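Local coordinates for protein BlEst2 (Bacillus licheniformis, PDB 6WPX) that acts as a lipase of the alpha/beta-hydrolase superfamily, probably cleaving ester bonds, and carries a C-terminal domain with autoinhibitory effects, at residues N94-A99 with I130-Y135; Y243-D248 with N276-A281; R301-A306 with E377-I382; V307-K312 with D459-N464. All coordinates share one frame; numbering follows the deposited sequence.

The four contacts fall into two groups, one in the alpha/beta part and one in the beta sheets that follow it. Contacts 1 and 2 come first, in series, with centres about 24 Å apart, and belong to the alpha/beta part: contact 1 joins helix 91-109 to the end of helix 121-131, contact 2 covers the edge of the last strand, 245-246, of the seven-stranded mixed sheet. Contacts 3 and 4 have centres about 19 Å apart, share strand 300-307 and its following loop, and alternate along the sequence. They tie together the beta sheets, probably part of the autoinhibitory C-terminal domain. Contact 1 lies about 43 Å from contact 3, centre to centre, across the middle of the chain.

Contact 1 of 4, residues N94-A99 with I130-Y135; sequences NGAMLA and IHHNAY
Gly95 meets His132 through its backbone alone: its carbonyl carbon C lies 3.6 Å from His132 ND1, over one face of the imidazole. A CB built on Gly95 would point toward the same ring and stand only 3.2 Å from ND1, a tight fit, so the lack of a side chain lets the ring lie close to the helix. Ala96 continues the surface beneath the histidine. Its N sits 3.6 Å from the ring plane, over the centre, and its methyl makes a CH-pi contact with the same ring, Ala96 CB being 4.0 Å from the His132 centroid and 28° off the normal. The first torsion sets His132 CG beside the backbone N, anti to the carbonyl carbon (chi1 -62°), and the second, near 90°, turns the ring so that a face lies over this turn. Its rotation is probably also fixed by the hydrogen bond between His132 ND1 and Ser127 O, which satisfies that nitrogen. One turn further on, Ala99 carries the rest of the contact: its CB approaches His132 CB at 3.5 Å, and Ala134 CB at 3.8 Å. No hydrogen bond crosses between the two segments. Ala134 also packs on Ala128 and Leu129, and Leu98 reaches Ser125 and Ala128, so helix 91-109 lies against both helix 121-131 and the turn that leads from it toward strand 138-144.

Contact 2 of 4, residues Y243-D248 with N276-A281; sequences YATNLD and NANETA
Asn246 and Asn278 exchange three hydrogen bonds, and the side chain of Asn246 can be followed outward. Its CB lies 3.6 Å from Asn278 O and 4.1 Å from Thr280 CG2. CG then carries OD1 to Thr204 OG1, on the neighbouring strand, while ND2 bonds Asn278 O at 2.8 Å, nearly along the C=O axis (170°), and also Leu241 O. Both ends of this amide are therefore held. In return, Asn278 puts its CG between its own backbone N and carbonyl carbon (chi1 70°), and its amide grips both backbone polar groups of Asn246. Asn246 N reaches Asn278 OD1 at 2.9 Å from above the carbonyl plane, 42° out of it, and Asn278 ND2 gives to Asn246 O, likewise at 2.9 Å. Beside this pair, Asn278 N donates to Ala244 O (3.2 Å), and Thr245 OG1, which also bonds Lys201 NZ, donates to Asn276 O (2.7 Å). Strand 245-246 pairs with strand 201-205 through Thr245 and closes the mixed sheet of the alpha/beta-hydrolase fold. At its other edge a loop takes the place of a further strand, an asparagine amide supplying the N-H and C=O partners a strand backbone would give.

Contact 3 of 4, residues R301-A306 with E377-I382; sequences REEEFA and EAFLFI
Two sheets of a beta sandwich pack face to face here, Arg301, Glu303 and Phe305 of strand 300-307, at the end of the four-stranded sheet, meeting Phe379 and Phe381 of strand 377-386, within the five-stranded one. The segment axes pass 9.9 Å apart at a signed crossing of -22°, a nearly aligned packing, and no hydrogen bond spans the gap. With CG anti to the backbone N (chi1 177°), Arg301 sets CG 3.7 Å from Phe379 CE2. Its guanidinium then presents a face to the ring edge: Phe379 CZ stands over the centre, 3.7 Å from Arg301 CZ, and the two planes are 80° apart. Glu303 holds that group through a salt bridge from Arg301 NE to Glu303 OE1 of 3.1 Å, and the same OE1 lies 3.7 Å from Phe379 CZ. An alanine in place of Arg301 would probably leave the Glu303 carboxylate without this cation and open a gap at the edge of Phe379, whose ring also stacks on Trp318. Further along, Glu303 CB touches Phe381 CD2 at 3.8 Å. The tightest approach is between the two phenylalanines, where Phe305 CD1 meets the edge of Phe381, in its plane, at 3.4 Å from CZ.

Contact 4 of 4, residues V307-K312 with D459-N464; sequences VEKGVK and DNSPFN
An Asx turn at Asp459, just ahead of strand 462-473, receives Lys309 and Glu308 of the loop that carries the chain from strand 300-307 to strand 313-320. Within the turn, Asp459 OD1 accepts a weak bond from Ser461 N at 3.4 Å and a firmer one from Ser461 OG at 2.9 Å, the latter on the syn side and 18° out of the carboxylate plane. Ser461 places OG between its own backbone N and carbonyl carbon (chi1 60°), where it takes the Lys309 N-H almost straight on, at 3.0 Å and 170°; Thr457 OG1 is a further partner of this hydroxyl. The Lys309 side chain, extended beyond CG, passes the carboxylate with its methylenes, CD being 3.1 Å from Asp459 OD1. Its NZ makes a weak bond to Asp459 O (3.3 Å) and stays 4.0 Å from Asp459 OD1, beyond a salt bridge. An alanine at Asp459 would probably cost Ser461 OG this acceptor, though Lys309 N and Thr457 would still hold the hydroxyl, and would remove the carboxylate beside the Lys309 methylenes and ammonium. Two waters extend the joint: one donates to Val307 O at 2.6 Å and also to Pro462 O, the other links Glu308 OE1 (2.8 Å) to Asn464 N. Glu308 OE2 is bonded to Ser387 OG and salt-bridged to Arg465. The loop is thus fastened by polar groups and water, and the chain of bonds from backbone N-H through hydroxyl to carboxylate would be expected to polarise Ser461 OG and make it a better acceptor.

Contact 1 of 4, residues N94-A99 with I130-Y135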
loop_
_atom_site.group_PDB
_atom_site.type_symbol
_atom_site.label_atom_id
_atom_site.label_comp_id
_atom_site.label_asym_id
_atom_site.label_seq_id
_atom_site.Cartn_x
_atom_site.Cartn_y
_atom_site.Cartn_z
ATOM N N ASN A 94 -9.309 -14.653 -6.385
ATOM C CA ASN A 94 -10.297 -14.174 -5.418
ATOM C C ASN A 94 -11.590 -13.731 -6.076
ATOM O O ASN A 94 -12.656 -14.037 -5.565
ATOM C CB ASN A 94 -9.718 -13.117 -4.500
ATOM C CG ASN A 94 -9.038 -13.749 -3.317
ATOM O OD1 ASN A 94 -8.980 -14.976 -3.202
ATOM N ND2 ASN A 94 -8.551 -12.945 -2.394
ATOM N N GLY A 95 -11.489 -13.085 -7.231
ATOM C CA GLY A 95 -12.634 -12.673 -8.033
ATOM C C GLY A 95 -13.421 -13.875 -8.517
ATOM O O GLY A 95 -14.649 -13.880 -8.411
ATOM N N ALA A 96 -12.728 -14.934 -9.012
ATOM C CA ALA A 96 -13.425 -16.150 -9.470
ATOM C C ALA A 96 -14.165 -16.841 -8.308
ATOM O O ALA A 96 -15.326 -17.193 -8.461
ATOM C CB ALA A 96 -12.452 -17.111 -10.142
ATOM N N MET A 97 -13.517 -16.963 -7.160
ATOM C CA MET A 97 -14.114 -17.578 -5.962
ATOM C C MET A 97 -15.279 -16.716 -5.447
ATOM O O MET A 97 -16.339 -17.262 -5.209
ATOM C CB MET A 97 -13.072 -17.732 -4.860
ATOM C CG MET A 97 -13.629 -18.216 -3.571
ATOM S SD MET A 97 -12.419 -18.398 -2.307
ATOM C CE MET A 97 -11.616 -19.902 -2.833
ATOM N N LEU A 98 -15.064 -15.414 -5.274
ATOM C CA LEU A 98 -16.132 -14.538 -4.788
ATOM C C LEU A 98 -17.341 -14.611 -5.714
ATOM O O LEU A 98 -18.451 -14.774 -5.223
ATOM C CB LEU A 98 -15.624 -13.099 -4.625
ATOM C CG LEU A 98 -16.617 -12.040 -4.090
ATOM C CD1 LEU A 98 -17.201 -12.427 -2.698
ATOM C CD2 LEU A 98 -15.928 -10.696 -3.997
ATOM N N ALA A 99 -17.121 -14.567 -7.046
ATOM C CA ALA A 99 -18.198 -14.661 -8.036
ATOM C C ALA A 99 -18.991 -15.961 -7.894
ATOM O O ALA A 99 -20.225 -15.928 -7.944
ATOM C CB ALA A 99 -17.634 -14.549 -9.436
ATOM N N ILE A 130 -16.902 -7.612 -12.583
ATOM C CA ILE A 130 -16.575 -7.251 -13.953
ATOM C C ILE A 130 -15.975 -8.414 -14.761
ATOM O O ILE A 130 -16.470 -8.715 -15.836
ATOM C CB ILE A 130 -15.677 -5.980 -13.934
ATOM C CG1 ILE A 130 -16.518 -4.757 -13.442
ATOM C CG2 ILE A 130 -15.007 -5.736 -15.312
ATOM C CD1 ILE A 130 -15.770 -3.543 -12.953
ATOM N N HIS A 131 -14.925 -9.047 -14.262
ATOM C CA HIS A 131 -14.226 -10.105 -14.986
ATOM C C HIS A 131 -14.804 -11.512 -14.740
ATOM O O HIS A 131 -14.488 -12.434 -15.490
ATOM C CB HIS A 131 -12.720 -10.033 -14.693
ATOM C CG HIS A 131 -12.135 -8.686 -15.000
ATOM N ND1 HIS A 131 -12.094 -8.193 -16.294
ATOM C CD2 HIS A 131 -11.612 -7.760 -14.167
ATOM C CE1 HIS A 131 -11.515 -7.009 -16.215
ATOM N NE2 HIS A 131 -11.208 -6.703 -14.957
ATOM N N HIS A 132 -15.677 -11.678 -13.729
ATOM C CA HIS A 132 -16.271 -12.998 -13.459
ATOM C C HIS A 132 -17.775 -12.938 -13.423
ATOM O O HIS A 132 -18.422 -13.808 -12.841
ATOM C CB HIS A 132 -15.663 -13.640 -12.200
ATOM C CG HIS A 132 -14.204 -13.885 -12.352
ATOM N ND1 HIS A 132 -13.276 -12.928 -11.983
ATOM C CD2 HIS A 132 -13.560 -14.926 -12.919
ATOM C CE1 HIS A 132 -12.099 -13.432 -12.316
ATOM N NE2 HIS A 132 -12.223 -14.638 -12.860
ATOM N N ASN A 133 -18.333 -11.878 -14.026
ATOM C CA ASN A 133 -19.774 -11.639 -14.233
ATOM C C ASN A 133 -20.669 -11.770 -12.982
ATOM O O ASN A 133 -21.846 -12.127 -13.108
ATOM C CB ASN A 133 -20.283 -12.565 -15.358
ATOM C CG ASN A 133 -19.434 -12.493 -16.595
ATOM O OD1 ASN A 133 -19.283 -11.435 -17.205
ATOM N ND2 ASN A 133 -18.798 -13.596 -16.942
ATOM N N ALA A 134 -20.119 -11.468 -11.781
ATOM C CA ALA A 134 -20.912 -11.514 -10.542
ATOM C C ALA A 134 -21.890 -10.335 -10.409
ATOM O O ALA A 134 -22.694 -10.324 -9.472
ATOM C CB ALA A 134 -20.008 -11.584 -9.322
ATOM N N TYR A 135 -21.856 -9.359 -11.354
ATOM C CA TYR A 135 -22.758 -8.189 -11.305
ATOM C C TYR A 135 -24.245 -8.617 -11.217
ATOM O O TYR A 135 -25.050 -7.889 -10.652
ATOM C CB TYR A 135 -22.515 -7.217 -12.486
ATOM C CG TYR A 135 -22.913 -7.776 -13.833
ATOM C CD1 TYR A 135 -24.207 -7.627 -14.317
ATOM C CD2 TYR A 135 -21.997 -8.458 -14.623
ATOM C CE1 TYR A 135 -24.591 -8.191 -15.536
ATOM C CE2 TYR A 135 -22.359 -8.992 -15.855
ATOM C CZ TYR A 135 -23.657 -8.868 -16.301
ATOM O OH TYR A 135 -23.972 -9.394 -17.527
#

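Contact 2 of 4, residues Y243-D248 with N276-A281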
loop_
_atom_site.group_PDB
_atom_site.type_symbol
_atom_site.label_atom_id
_atom_site.label_comp_id
_atom_site.label_asym_id
_atom_site.label_seq_id
_atom_site.Cartn_x
_atom_site.Cartn_y
_atom_site.Cartn_z
ATOM N N TYR A 243 -15.199 6.670 -11.694
ATOM C CA TYR A 243 -16.652 6.707 -11.918
ATOM C C TYR A 243 -17.410 6.469 -10.613
ATOM O O TYR A 243 -18.629 6.335 -10.641
ATOM C CB TYR A 243 -17.032 5.590 -12.910
ATOM C CG TYR A 243 -16.209 4.338 -12.681
ATOM C CD1 TYR A 243 -16.538 3.435 -11.670
ATOM C CD2 TYR A 243 -15.063 4.088 -13.432
ATOM C CE1 TYR A 243 -15.745 2.323 -11.410
ATOM C CE2 TYR A 243 -14.265 2.978 -13.181
ATOM C CZ TYR A 243 -14.608 2.104 -12.163
ATOM O OH TYR A 243 -13.855 0.998 -11.923
ATOM N N ALA A 244 -16.695 6.326 -9.489
ATOM C CA ALA A 244 -17.372 6.039 -8.228
ATOM C C ALA A 244 -17.820 7.303 -7.508
ATOM O O ALA A 244 -17.358 8.409 -7.817
ATOM C CB ALA A 244 -16.435 5.255 -7.315
ATOM N N THR A 245 -18.710 7.129 -6.517
ATOM C CA THR A 245 -19.034 8.190 -5.583
ATOM C C THR A 245 -17.883 8.057 -4.596
ATOM O O THR A 245 -17.777 7.068 -3.871
ATOM C CB THR A 245 -20.379 7.991 -4.909
ATOM O OG1 THR A 245 -21.398 8.129 -5.890
ATOM C CG2 THR A 245 -20.609 9.008 -3.791
ATOM N N ASN A 246 -16.954 8.997 -4.663
ATOM C CA ASN A 246 -15.768 8.953 -3.824
ATOM C C ASN A 246 -16.035 9.824 -2.613
ATOM O O ASN A 246 -15.959 11.056 -2.691
ATOM C CB ASN A 246 -14.556 9.410 -4.636
ATOM C CG ASN A 246 -14.241 8.451 -5.743
ATOM O OD1 ASN A 246 -13.959 7.271 -5.509
ATOM N ND2 ASN A 246 -14.238 8.937 -6.972
ATOM N N LEU A 247 -16.422 9.185 -1.506
ATOM C CA LEU A 247 -16.769 9.927 -0.303
ATOM C C LEU A 247 -15.553 10.600 0.333
ATOM O O LEU A 247 -14.503 9.970 0.504
ATOM C CB LEU A 247 -17.488 9.018 0.713
ATOM C CG LEU A 247 -18.101 9.733 1.906
ATOM C CD1 LEU A 247 -19.260 10.640 1.458
ATOM C CD2 LEU A 247 -18.495 8.730 3.017
ATOM N N ASP A 248 -15.716 11.872 0.684
ATOM C CA ASP A 248 -14.718 12.690 1.364
ATOM C C ASP A 248 -14.062 11.870 2.465
ATOM O O ASP A 248 -14.719 11.129 3.212
ATOM C CB ASP A 248 -15.360 13.966 1.945
ATOM C CG ASP A 248 -14.371 14.989 2.487
ATOM O OD1 ASP A 248 -13.263 15.108 1.922
ATOM O OD2 ASP A 248 -14.724 15.702 3.442
ATOM N N ASN A 276 -24.257 10.400 -7.609
ATOM C CA ASN A 276 -23.462 10.573 -8.809
ATOM C C ASN A 276 -21.995 10.384 -8.485
ATOM O O ASN A 276 -21.605 10.425 -7.315
ATOM C CB ASN A 276 -23.700 11.963 -9.390
ATOM C CG ASN A 276 -25.127 12.178 -9.770
ATOM O OD1 ASN A 276 -25.642 11.551 -10.693
ATOM N ND2 ASN A 276 -25.813 12.997 -9.003
ATOM N N ALA A 277 -21.181 10.176 -9.530
ATOM C CA ALA A 277 -19.745 10.077 -9.418
ATOM C C ALA A 277 -19.209 11.452 -9.050
ATOM O O ALA A 277 -19.814 12.467 -9.404
ATOM C CB ALA A 277 -19.152 9.646 -10.748
ATOM N N ASN A 278 -18.095 11.487 -8.324
ATOM C CA ASN A 278 -17.428 12.735 -7.967
ATOM C C ASN A 278 -15.947 12.477 -7.828
ATOM O O ASN A 278 -15.539 11.367 -7.486
ATOM C CB ASN A 278 -17.987 13.338 -6.671
ATOM C CG ASN A 278 -17.630 12.542 -5.441
ATOM O OD1 ASN A 278 -18.228 11.506 -5.165
ATOM N ND2 ASN A 278 -16.610 12.982 -4.709
ATOM N N GLU A 279 -15.154 13.524 -8.039
ATOM C CA GLU A 279 -13.714 13.495 -7.888
ATOM C C GLU A 279 -13.347 14.234 -6.606
ATOM O O GLU A 279 -14.103 15.085 -6.147
ATOM C CB GLU A 279 -13.077 14.196 -9.097
ATOM C CG GLU A 279 -11.807 13.513 -9.549
ATOM C CD GLU A 279 -10.970 14.235 -10.587
ATOM O OE1 GLU A 279 -11.526 15.055 -11.357
ATOM O OE2 GLU A 279 -9.749 13.950 -10.647
ATOM N N THR A 280 -12.215 13.905 -6.006
ATOM C CA THR A 280 -11.760 14.584 -4.794
ATOM C C THR A 280 -10.685 15.580 -5.212
ATOM O O THR A 280 -10.033 15.390 -6.237
ATOM C CB THR A 280 -11.329 13.562 -3.721
ATOM O OG1 THR A 280 -10.335 12.711 -4.278
ATOM C CG2 THR A 280 -12.506 12.698 -3.204
ATOM N N ALA A 281 -10.500 16.648 -4.428
ATOM C CA ALA A 281 -9.560 17.725 -4.734
ATOM C C ALA A 281 -8.086 17.372 -4.546
ATOM O O ALA A 281 -7.713 16.738 -3.553
ATOM C CB ALA A 281 -9.914 18.965 -3.945
#

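Contact 3 of 4, residues R301-A306 with E377-I382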
loop_
_atom_site.group_PDB
_atom_site.type_symbol
_atom_site.label_atom_id
_atom_site.label_comp_id
_atom_site.label_asym_id
_atom_site.label_seq_id
_atom_site.Cartn_x
_atom_site.Cartn_y
_atom_site.Cartn_z
ATOM N N ARG A 301 25.656 -3.754 11.892
ATOM C CA ARG A 301 25.498 -3.183 10.566
ATOM C C ARG A 301 25.320 -1.699 10.734
ATOM O O ARG A 301 24.436 -1.250 11.473
ATOM C CB ARG A 301 24.302 -3.776 9.797
ATOM C CG ARG A 301 24.066 -3.130 8.412
ATOM C CD ARG A 301 25.123 -3.600 7.431
ATOM N NE ARG A 301 24.845 -3.255 6.044
ATOM C CZ ARG A 301 24.590 -4.136 5.083
ATOM N NH1 ARG A 301 24.519 -5.431 5.361
ATOM N NH2 ARG A 301 24.369 -3.725 3.844
ATOM N N GLU A 302 26.143 -0.940 10.025
ATOM C CA GLU A 302 26.039 0.510 10.040
ATOM C C GLU A 302 25.729 0.988 8.641
ATOM O O GLU A 302 26.259 0.443 7.669
ATOM C CB GLU A 302 27.310 1.165 10.581
ATOM C CG GLU A 302 27.696 0.699 11.981
ATOM C CD GLU A 302 28.789 1.478 12.696
ATOM O OE1 GLU A 302 28.634 1.680 13.918
ATOM O OE2 GLU A 302 29.817 1.836 12.074
ATOM N N GLU A 303 24.851 1.993 8.542
ATOM C CA GLU A 303 24.481 2.619 7.274
ATOM C C GLU A 303 24.581 4.114 7.422
ATOM O O GLU A 303 23.901 4.702 8.267
ATOM C CB GLU A 303 23.040 2.235 6.827
ATOM C CG GLU A 303 22.905 0.813 6.314
ATOM C CD GLU A 303 23.611 0.446 5.018
ATOM O OE1 GLU A 303 23.632 -0.767 4.706
ATOM O OE2 GLU A 303 24.172 1.338 4.339
ATOM N N GLU A 304 25.435 4.724 6.619
ATOM C CA GLU A 304 25.584 6.172 6.641
ATOM C C GLU A 304 24.538 6.785 5.728
ATOM O O GLU A 304 24.057 6.134 4.810
ATOM C CB GLU A 304 26.980 6.599 6.174
ATOM C CG GLU A 304 28.078 6.297 7.176
ATOM C CD GLU A 304 29.441 6.838 6.783
ATOM O OE1 GLU A 304 29.665 7.124 5.586
ATOM O OE2 GLU A 304 30.295 6.973 7.685
ATOM N N PHE A 305 24.168 8.014 5.997
ATOM C CA PHE A 305 23.246 8.748 5.144
ATOM C C PHE A 305 23.463 10.231 5.327
ATOM O O PHE A 305 23.673 10.699 6.441
ATOM C CB PHE A 305 21.767 8.339 5.329
ATOM C CG PHE A 305 21.107 8.695 6.639
ATOM C CD1 PHE A 305 21.216 7.853 7.744
ATOM C CD2 PHE A 305 20.328 9.835 6.753
ATOM C CE1 PHE A 305 20.591 8.171 8.955
ATOM C CE2 PHE A 305 19.704 10.160 7.967
ATOM C CZ PHE A 305 19.825 9.318 9.055
ATOM N N ALA A 306 23.416 10.957 4.222
ATOM C CA ALA A 306 23.541 12.395 4.172
ATOM C C ALA A 306 22.207 13.033 4.542
ATOM O O ALA A 306 21.130 12.550 4.159
ATOM C CB ALA A 306 23.941 12.834 2.768
ATOM N N GLU A 377 19.528 -11.042 11.074
ATOM C CA GLU A 377 18.362 -10.239 10.657
ATOM C C GLU A 377 18.464 -9.829 9.191
ATOM O O GLU A 377 19.545 -9.736 8.691
ATOM C CB GLU A 377 18.198 -8.982 11.515
ATOM C CG GLU A 377 19.192 -7.896 11.164
ATOM C CD GLU A 377 18.914 -6.522 11.732
ATOM O OE1 GLU A 377 17.803 -6.297 12.174
ATOM O OE2 GLU A 377 19.809 -5.695 11.693
ATOM N N ALA A 378 17.317 -9.785 8.531
ATOM C CA ALA A 378 17.208 -9.108 7.229
ATOM C C ALA A 378 16.646 -7.725 7.588
ATOM O O ALA A 378 15.827 -7.637 8.490
ATOM C CB ALA A 378 16.333 -9.828 6.251
ATOM N N PHE A 379 17.136 -6.686 6.935
ATOM C CA PHE A 379 16.668 -5.354 7.265
ATOM C C PHE A 379 16.292 -4.523 6.064
ATOM O O PHE A 379 16.688 -4.805 4.935
ATOM C CB PHE A 379 17.726 -4.609 8.118
ATOM C CG PHE A 379 18.935 -4.114 7.340
ATOM C CD1 PHE A 379 18.920 -2.868 6.713
ATOM C CD2 PHE A 379 20.071 -4.897 7.218
ATOM C CE1 PHE A 379 20.017 -2.419 5.989
ATOM C CE2 PHE A 379 21.178 -4.440 6.506
ATOM C CZ PHE A 379 21.140 -3.209 5.889
ATOM N N LEU A 380 15.546 -3.469 6.333
ATOM C CA LEU A 380 15.166 -2.452 5.372
ATOM C C LEU A 380 15.256 -1.166 6.159
ATOM O O LEU A 380 14.568 -1.003 7.154
ATOM C CB LEU A 380 13.749 -2.691 4.818
ATOM C CG LEU A 380 13.270 -1.756 3.692
ATOM C CD1 LEU A 380 14.236 -1.774 2.496
ATOM C CD2 LEU A 380 11.876 -2.138 3.237
ATOM N N PHE A 381 16.182 -0.304 5.755
ATOM C CA PHE A 381 16.483 0.972 6.401
ATOM C C PHE A 381 15.909 2.071 5.559
ATOM O O PHE A 381 16.238 2.173 4.380
ATOM C CB PHE A 381 18.018 1.140 6.554
ATOM C CG PHE A 381 18.430 2.523 7.005
ATOM C CD1 PHE A 381 17.832 3.124 8.114
ATOM C CD2 PHE A 381 19.404 3.233 6.316
ATOM C CE1 PHE A 381 18.196 4.408 8.518
ATOM C CE2 PHE A 381 19.791 4.515 6.733
ATOM C CZ PHE A 381 19.193 5.089 7.843
ATOM N N ILE A 382 15.031 2.900 6.156
ATOM C CA ILE A 382 14.360 3.959 5.404
ATOM C C ILE A 382 14.406 5.253 6.170
ATOM O O ILE A 382 14.094 5.297 7.364
ATOM C CB ILE A 382 12.883 3.577 5.036
ATOM C CG1 ILE A 382 12.815 2.288 4.207
ATOM C CG2 ILE A 382 12.112 4.722 4.336
ATOM C CD1 ILE A 382 11.471 1.607 4.267
#

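Contact 4 of 4, residues V307-K312 with D459-N464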
loop_
_atom_site.group_PDB
_atom_site.type_symbol
_atom_site.label_atom_id
_atom_site.label_comp_id
_atom_site.label_asym_id
_atom_site.label_seq_id
_atom_site.Cartn_x
_atom_site.Cartn_y
_atom_site.Cartn_z
ATOM N N VAL A 307 22.290 14.127 5.291
ATOM C CA VAL A 307 21.141 14.967 5.602
ATOM C C VAL A 307 21.607 16.325 5.120
ATOM O O VAL A 307 22.580 16.863 5.651
ATOM C CB VAL A 307 20.713 14.986 7.091
ATOM C CG1 VAL A 307 19.671 16.093 7.349
ATOM C CG2 VAL A 307 20.158 13.626 7.515
ATOM N N GLU A 308 20.952 16.852 4.089
ATOM C CA GLU A 308 21.287 18.160 3.544
ATOM C C GLU A 308 20.899 19.290 4.534
ATOM O O GLU A 308 20.201 19.051 5.527
ATOM C CB GLU A 308 20.621 18.351 2.160
ATOM C CG GLU A 308 19.110 18.506 2.183
ATOM C CD GLU A 308 18.294 17.224 2.137
ATOM O OE1 GLU A 308 18.862 16.121 2.319
ATOM O OE2 GLU A 308 17.061 17.333 1.951
ATOM N N LYS A 309 21.356 20.511 4.267
ATOM C CA LYS A 309 20.998 21.684 5.074
ATOM C C LYS A 309 19.527 21.992 4.822
ATOM O O LYS A 309 19.033 21.709 3.729
ATOM C CB LYS A 309 21.860 22.912 4.672
ATOM C CG LYS A 309 23.329 22.820 5.057
ATOM C CD LYS A 309 24.095 24.086 4.703
ATOM C CE LYS A 309 25.581 23.833 4.637
ATOM N NZ LYS A 309 26.326 25.037 4.186
ATOM N N GLY A 310 18.848 22.577 5.812
ATOM C CA GLY A 310 17.459 23.001 5.675
ATOM C C GLY A 310 16.390 21.935 5.788
ATOM O O GLY A 310 15.250 22.153 5.360
ATOM N N VAL A 311 16.722 20.789 6.403
ATOM C CA VAL A 311 15.724 19.724 6.566
ATOM C C VAL A 311 14.890 20.048 7.801
ATOM O O VAL A 311 15.441 20.284 8.878
ATOM C CB VAL A 311 16.361 18.297 6.600
ATOM C CG1 VAL A 311 15.315 17.219 6.890
ATOM C CG2 VAL A 311 17.063 17.987 5.295
ATOM N N LYS A 312 13.562 20.045 7.642
ATOM C CA LYS A 312 12.625 20.343 8.718
ATOM C C LYS A 312 12.473 19.146 9.652
ATOM O O LYS A 312 12.336 19.315 10.867
ATOM C CB LYS A 312 11.271 20.761 8.126
ATOM C CG LYS A 312 10.326 21.453 9.107
ATOM C CD LYS A 312 10.785 22.862 9.501
ATOM C CE LYS A 312 9.722 23.595 10.277
ATOM N NZ LYS A 312 8.638 24.098 9.391
ATOM N N ASP A 459 23.487 24.912 -1.616
ATOM C CA ASP A 459 24.322 25.399 -0.477
ATOM C C ASP A 459 25.513 24.477 -0.180
ATOM O O ASP A 459 26.033 24.571 0.927
ATOM C CB ASP A 459 23.527 25.646 0.802
ATOM C CG ASP A 459 22.847 24.416 1.380
ATOM O OD1 ASP A 459 23.557 23.442 1.724
ATOM O OD2 ASP A 459 21.626 24.456 1.490
ATOM N N ASN A 460 25.842 23.592 -1.115
ATOM C CA ASN A 460 26.981 22.646 -1.124
ATOM C C ASN A 460 26.873 21.400 -0.218
ATOM O O ASN A 460 27.799 20.578 -0.218
ATOM C CB ASN A 460 28.306 23.352 -0.832
ATOM C CG ASN A 460 28.699 24.342 -1.880
ATOM O OD1 ASN A 460 28.859 24.002 -3.055
ATOM N ND2 ASN A 460 28.946 25.570 -1.458
ATOM N N SER A 461 25.763 21.225 0.518
ATOM C CA SER A 461 25.661 20.057 1.381
ATOM C C SER A 461 25.301 18.784 0.576
ATOM O O SER A 461 24.413 18.848 -0.279
ATOM C CB SER A 461 24.668 20.305 2.512
ATOM O OG SER A 461 23.372 20.580 2.010
ATOM N N PRO A 462 25.983 17.635 0.811
ATOM C CA PRO A 462 25.601 16.396 0.105
ATOM C C PRO A 462 24.153 15.967 0.413
ATOM O O PRO A 462 23.602 16.304 1.469
ATOM C CB PRO A 462 26.585 15.353 0.655
ATOM C CG PRO A 462 27.714 16.144 1.238
ATOM C CD PRO A 462 27.076 17.382 1.774
ATOM N N PHE A 463 23.546 15.290 -0.535
ATOM C CA PHE A 463 22.188 14.731 -0.356
ATOM C C PHE A 463 22.176 13.320 -0.935
ATOM O O PHE A 463 23.051 12.980 -1.710
ATOM C CB PHE A 463 21.115 15.573 -1.056
ATOM C CG PHE A 463 21.052 15.429 -2.550
ATOM C CD1 PHE A 463 20.324 14.417 -3.136
ATOM C CD2 PHE A 463 21.718 16.308 -3.381
ATOM C CE1 PHE A 463 20.267 14.285 -4.506
ATOM C CE2 PHE A 463 21.669 16.164 -4.753
ATOM C CZ PHE A 463 20.956 15.150 -5.315
ATOM N N ASN A 464 21.151 12.570 -0.561
ATOM C CA ASN A 464 20.908 11.190 -1.032
ATOM C C ASN A 464 19.389 10.917 -1.015
ATOM O O ASN A 464 18.764 11.257 -0.045
ATOM C CB ASN A 464 21.789 10.138 -0.339
ATOM C CG ASN A 464 21.785 10.178 1.174
ATOM O OD1 ASN A 464 22.745 9.791 1.813
ATOM N ND2 ASN A 464 20.699 10.624 1.758
HETATM O O HOH W 1 24.732 16.797 4.120
HETATM O O HOH W 2 20.246 13.728 1.914
#